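Local coordinates for protein HpcE (Thermus thermophilus, PDB 1WZO) that probably isomerises 2-hydroxyhepta-2,4-diene-1,7-dioate in the breakdown of aromatic compounds, as a member of the fumarylacetoacetate hydrolase family, at residues B[162-174]-B[182-194]. Numbering follows the deposited sequence.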
loop_
_atom_site.group_PDB
_atom_site.type_symbol
_atom_site.label_atom_id
_atom_site.label_comp_id
_atom_site.label_asym_id
_atom_site.label_seq_id
_atom_site.Cartn_x
_atom_site.Cartn_y
_atom_site.Cartn_z
ATOM N N GLU B 162 23.868 2.587 13.861
ATOM C CA GLU B 162 24.935 3.565 14.061
ATOM C C GLU B 162 24.803 4.319 15.381
ATOM O O GLU B 162 25.806 4.620 16.033
ATOM C CB GLU B 162 24.987 4.553 12.890
ATOM C CG GLU B 162 25.594 3.951 11.634
ATOM C CD GLU B 162 25.712 4.939 10.487
ATOM O OE1 GLU B 162 25.941 6.136 10.743
ATOM O OE2 GLU B 162 25.596 4.509 9.322
ATOM N N VAL B 163 23.571 4.619 15.780
ATOM C CA VAL B 163 23.342 5.317 17.039
ATOM C C VAL B 163 23.414 4.308 18.180
ATOM O O VAL B 163 22.637 3.354 18.227
ATOM C CB VAL B 163 21.952 5.995 17.075
ATOM C CG1 VAL B 163 21.691 6.571 18.463
ATOM C CG2 VAL B 163 21.885 7.095 16.022
ATOM N N GLU B 164 24.347 4.526 19.100
ATOM C CA GLU B 164 24.509 3.623 20.229
ATOM C C GLU B 164 23.600 3.988 21.400
ATOM O O GLU B 164 23.152 3.112 22.134
ATOM C CB GLU B 164 25.977 3.596 20.667
ATOM C CG GLU B 164 26.664 4.953 20.651
ATOM C CD GLU B 164 28.161 4.848 20.888
ATOM O OE1 GLU B 164 28.569 4.411 21.989
ATOM O OE2 GLU B 164 28.933 5.198 19.969
ATOM N N ASP B 165 23.329 5.280 21.565
ATOM C CA ASP B 165 22.458 5.755 22.637
ATOM C C ASP B 165 21.715 7.013 22.187
ATOM O O ASP B 165 22.304 8.085 22.058
ATOM C CB ASP B 165 23.277 6.048 23.901
ATOM C CG ASP B 165 22.429 6.598 25.035
ATOM O OD1 ASP B 165 21.187 6.446 24.991
ATOM O OD2 ASP B 165 23.008 7.173 25.981
ATOM N N PRO B 166 20.398 6.896 21.950
ATOM C CA PRO B 166 19.592 8.036 21.510
ATOM C C PRO B 166 19.493 9.170 22.527
ATOM O O PRO B 166 19.127 10.286 22.174
ATOM C CB PRO B 166 18.234 7.400 21.212
ATOM C CG PRO B 166 18.159 6.313 22.243
ATOM C CD PRO B 166 19.550 5.705 22.150
ATOM N N GLN B 167 19.815 8.882 23.787
ATOM C CA GLN B 167 19.758 9.890 24.844
ATOM C C GLN B 167 21.096 10.612 24.991
ATOM O O GLN B 167 21.307 11.359 25.950
ATOM C CB GLN B 167 19.383 9.241 26.185
ATOM C CG GLN B 167 18.158 8.331 26.122
ATOM C CD GLN B 167 16.923 9.023 25.554
ATOM O OE1 GLN B 167 16.069 8.375 24.947
ATOM N NE2 GLN B 167 16.819 10.330 25.756
ATOM N N ASP B 168 21.992 10.401 24.035
ATOM C CA ASP B 168 23.309 11.037 24.077
ATOM C C ASP B 168 23.702 11.586 22.698
ATOM O O ASP B 168 24.703 11.173 22.111
ATOM C CB ASP B 168 24.338 10.012 24.572
ATOM C CG ASP B 168 25.693 10.624 24.859
ATOM O OD1 ASP B 168 25.752 11.650 25.568
ATOM O OD2 ASP B 168 26.701 10.063 24.383
ATOM N N LEU B 169 22.902 12.522 22.190
ATOM C CA LEU B 169 23.146 13.132 20.882
ATOM C C LEU B 169 22.922 14.640 20.943
ATOM O O LEU B 169 21.983 15.102 21.590
ATOM C CB LEU B 169 22.196 12.538 19.829
ATOM C CG LEU B 169 22.169 11.028 19.585
ATOM C CD1 LEU B 169 21.020 10.684 18.637
ATOM C CD2 LEU B 169 23.490 10.572 18.996
ATOM N N TRP B 170 23.781 15.418 20.286
ATOM C CA TRP B 170 23.579 16.859 20.284
ATOM C C TRP B 170 22.606 17.237 19.171
ATOM O O TRP B 170 22.493 16.527 18.167
ATOM C CB TRP B 170 24.898 17.636 20.115
ATOM C CG TRP B 170 25.782 17.246 18.950
ATOM C CD1 TRP B 170 26.971 16.577 19.023
ATOM C CD2 TRP B 170 25.590 17.567 17.561
ATOM N NE1 TRP B 170 27.533 16.465 17.773
ATOM C CE2 TRP B 170 26.708 17.063 16.858
ATOM C CE3 TRP B 170 24.584 18.231 16.843
ATOM C CZ2 TRP B 170 26.850 17.203 15.472
ATOM C CZ3 TRP B 170 24.726 18.370 15.464
ATOM C CH2 TRP B 170 25.851 17.857 14.794
ATOM N N LEU B 171 21.897 18.344 19.377
ATOM C CA LEU B 171 20.923 18.854 18.417
ATOM C C LEU B 171 21.322 20.267 18.015
ATOM O O LEU B 171 21.683 21.080 18.865
ATOM C CB LEU B 171 19.528 18.913 19.048
ATOM C CG LEU B 171 18.972 17.642 19.684
ATOM C CD1 LEU B 171 17.750 17.987 20.517
ATOM C CD2 LEU B 171 18.631 16.633 18.605
ATOM N N ARG B 172 21.247 20.561 16.725
ATOM C CA ARG B 172 21.576 21.892 16.242
ATOM C C ARG B 172 20.652 22.325 15.117
ATOM O O ARG B 172 20.198 21.504 14.318
ATOM C CB ARG B 172 23.025 21.936 15.756
ATOM C CG ARG B 172 24.026 21.823 16.883
ATOM C CD ARG B 172 25.433 21.609 16.366
ATOM N NE ARG B 172 26.350 21.346 17.473
ATOM C CZ ARG B 172 27.560 20.816 17.331
ATOM N NH1 ARG B 172 28.004 20.491 16.124
ATOM N NH2 ARG B 172 28.318 20.600 18.399
ATOM N N ALA B 173 20.378 23.622 15.067
ATOM C CA ALA B 173 19.528 24.182 14.028
ATOM C C ALA B 173 20.134 25.484 13.532
ATOM O O ALA B 173 20.552 26.333 14.326
ATOM C CB ALA B 173 18.126 24.435 14.568
ATOM N N TYR B 174 20.185 25.627 12.215
ATOM C CA TYR B 174 20.720 26.824 11.592
ATOM C C TYR B 174 19.653 27.446 10.700
ATOM O O TYR B 174 18.875 26.732 10.061
ATOM C CB TYR B 174 21.925 26.490 10.711
ATOM C CG TYR B 174 23.063 25.771 11.400
ATOM C CD1 TYR B 174 22.960 24.425 11.748
ATOM C CD2 TYR B 174 24.267 26.429 11.661
ATOM C CE1 TYR B 174 24.033 23.746 12.336
ATOM C CE2 TYR B 174 25.344 25.763 12.249
ATOM C CZ TYR B 174 25.221 24.423 12.581
ATOM O OH TYR B 174 26.290 23.762 13.143
ATOM N N GLU B 182 21.276 25.135 20.057
ATOM C CA GLU B 182 22.005 23.917 20.382
ATOM C C GLU B 182 21.301 23.222 21.539
ATOM O O GLU B 182 20.948 23.852 22.534
ATOM C CB GLU B 182 23.451 24.225 20.788
ATOM C CG GLU B 182 24.355 24.641 19.642
ATOM C CD GLU B 182 25.815 24.727 20.059
ATOM O OE1 GLU B 182 26.129 25.527 20.967
ATOM O OE2 GLU B 182 26.646 23.994 19.482
ATOM N N GLY B 183 21.093 21.920 21.400
ATOM C CA GLY B 183 20.439 21.162 22.448
ATOM C C GLY B 183 21.058 19.787 22.551
ATOM O O GLY B 183 21.962 19.453 21.787
ATOM N N HIS B 184 20.574 18.982 23.486
ATOM C CA HIS B 184 21.106 17.640 23.659
ATOM C C HIS B 184 20.002 16.689 24.111
ATOM O O HIS B 184 19.229 17.007 25.013
ATOM C CB HIS B 184 22.256 17.670 24.671
ATOM C CG HIS B 184 23.164 16.486 24.580
ATOM N ND1 HIS B 184 22.944 15.322 25.285
ATOM C CD2 HIS B 184 24.258 16.262 23.815
ATOM C CE1 HIS B 184 23.864 14.432 24.956
ATOM N NE2 HIS B 184 24.671 14.977 24.064
ATOM N N THR B 185 19.940 15.517 23.489
ATOM C CA THR B 185 18.897 14.549 23.807
ATOM C C THR B 185 18.933 13.971 25.213
ATOM O O THR B 185 18.000 13.281 25.624
ATOM C CB THR B 185 18.879 13.383 22.791
ATOM O OG1 THR B 185 20.088 12.624 22.890
ATOM C CG2 THR B 185 18.739 13.927 21.371
ATOM N N SER B 186 19.995 14.253 25.959
ATOM C CA SER B 186 20.096 13.743 27.320
ATOM C C SER B 186 19.144 14.508 28.228
ATOM O O SER B 186 18.859 14.078 29.344
ATOM C CB SER B 186 21.531 13.884 27.843
ATOM O OG SER B 186 21.959 15.230 27.770
ATOM N N ARG B 187 18.651 15.639 27.738
ATOM C CA ARG B 187 17.739 16.478 28.508
ATOM C C ARG B 187 16.264 16.123 28.303
ATOM O O ARG B 187 15.374 16.826 28.780
ATOM C CB ARG B 187 17.992 17.945 28.167
ATOM C CG ARG B 187 19.421 18.373 28.485
ATOM C CD ARG B 187 19.803 19.665 27.794
ATOM N NE ARG B 187 21.228 19.941 27.952
ATOM C CZ ARG B 187 21.890 20.886 27.291
ATOM N NH1 ARG B 187 21.257 21.660 26.418
ATOM N NH2 ARG B 187 23.188 21.056 27.504
ATOM N N MET B 188 16.013 15.029 27.594
ATOM C CA MET B 188 14.645 14.559 27.367
ATOM C C MET B 188 14.018 14.232 28.719
ATOM O O MET B 188 14.647 13.572 29.547
ATOM C CB MET B 188 14.655 13.285 26.523
ATOM C CG MET B 188 14.272 13.467 25.083
ATOM S SD MET B 188 14.095 11.864 24.293
ATOM C CE MET B 188 15.099 12.102 22.840
ATOM N N LEU B 189 12.787 14.682 28.948
ATOM C CA LEU B 189 12.123 14.395 30.215
ATOM C C LEU B 189 11.735 12.926 30.236
ATOM O O LEU B 189 11.952 12.225 31.229
ATOM C CB LEU B 189 10.901 15.294 30.389
ATOM C CG LEU B 189 11.255 16.784 30.493
ATOM C CD1 LEU B 189 9.979 17.595 30.677
ATOM C CD2 LEU B 189 12.212 17.017 31.668
ATOM N N TYR B 190 11.153 12.469 29.132
ATOM C CA TYR B 190 10.781 11.070 28.967
ATOM C C TYR B 190 11.699 10.553 27.868
ATOM O O TYR B 190 11.764 11.135 26.786
ATOM C CB TYR B 190 9.329 10.915 28.502
ATOM C CG TYR B 190 8.283 11.016 29.591
ATOM C CD1 TYR B 190 7.668 12.231 29.887
ATOM C CD2 TYR B 190 7.896 9.888 30.312
ATOM C CE1 TYR B 190 6.685 12.317 30.876
ATOM C CE2 TYR B 190 6.918 9.963 31.301
ATOM C CZ TYR B 190 6.319 11.179 31.574
ATOM O OH TYR B 190 5.348 11.249 32.544
ATOM N N SER B 191 12.407 9.464 28.138
ATOM C CA SER B 191 13.322 8.900 27.154
ATOM C C SER B 191 12.567 8.212 26.025
ATOM O O SER B 191 11.358 7.977 26.118
ATOM C CB SER B 191 14.240 7.878 27.815
ATOM O OG SER B 191 13.503 6.752 28.262
ATOM N N VAL B 192 13.289 7.893 24.958
ATOM C CA VAL B 192 12.702 7.195 23.828
ATOM C C VAL B 192 12.083 5.897 24.353
ATOM O O VAL B 192 10.942 5.556 24.024
ATOM C CB VAL B 192 13.773 6.852 22.778
ATOM C CG1 VAL B 192 13.175 5.965 21.701
ATOM C CG2 VAL B 192 14.344 8.135 22.179
ATOM N N ALA B 193 12.839 5.177 25.180
ATOM C CA ALA B 193 12.354 3.920 25.749
ATOM C C ALA B 193 11.077 4.121 26.564
ATOM O O ALA B 193 10.136 3.349 26.440
ATOM C CB ALA B 193 13.435 3.284 26.622
ATOM N N GLU B 194 11.041 5.152 27.400
ATOM C CA GLU B 194 9.853 5.407 28.206
ATOM C C GLU B 194 8.648 5.797 27.347
ATOM O O GLU B 194 7.513 5.411 27.644
ATOM C CB GLU B 194 10.133 6.501 29.234
ATOM C CG GLU B 194 11.126 6.079 30.316
ATOM C CD GLU B 194 11.462 7.216 31.248
ATOM O OE1 GLU B 194 11.884 8.275 30.748
ATOM O OE2 GLU B 194 11.301 7.052 32.478
HETATM O O HOH W 1 15.664 5.620 25.298
HETATM O O HOH W 2 17.718 10.967 28.869
#
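Gln-167 sets CG anti to its carbonyl carbon (chi1 -50°) and bends at chi2 (-55°), turning its amide to Val-192 at the start of helix 192-200, while Thr-185 tucks OG1 between its own backbone N and carbonyl carbon (chi1 65°), facing the turn Asp-165 to Asp-168. Gln-167 OE1 accepts from Val-192 N at 2.8 Å, nearly straight at the hydrogen, and a water links the same oxygen to Ala-193 N. The other end of the amide, NE2, makes a weak bond to Met-188 SD, which may help orient the amide. Ser-191 and Glu-194 close a capping box beside it, so the glutamine supplements the N-terminal cap of the helix. Thr-185 OG1 donates to Pro-166 O at 2.6 Å and accepts from Leu-169 N at 2.9 Å, holding a carbonyl within the type I turn and the first N-H beyond it. Leu-169 O sits over the centre of one face of the His-184 imidazole, 3.4 Å above its plane, while Asp-168 OD1 meets the ring edge in plane. Leu-171 N to Gly-183 O and Gly-183 N to Leu-171 O, each 2.7 Å, pair the strands, and Leu-171 CD2 packs on Thr-185 CG2. Arg-172 NE forms a long salt bridge of 3.3 Å with Glu-182 OE2, the two chains side by side. Strand 227-232 flanks 170-175. Together these contacts build an antiparallel beta hairpin, its open end tied to a capped helix N-terminus within the fumarylacetoacetate hydrolase fold.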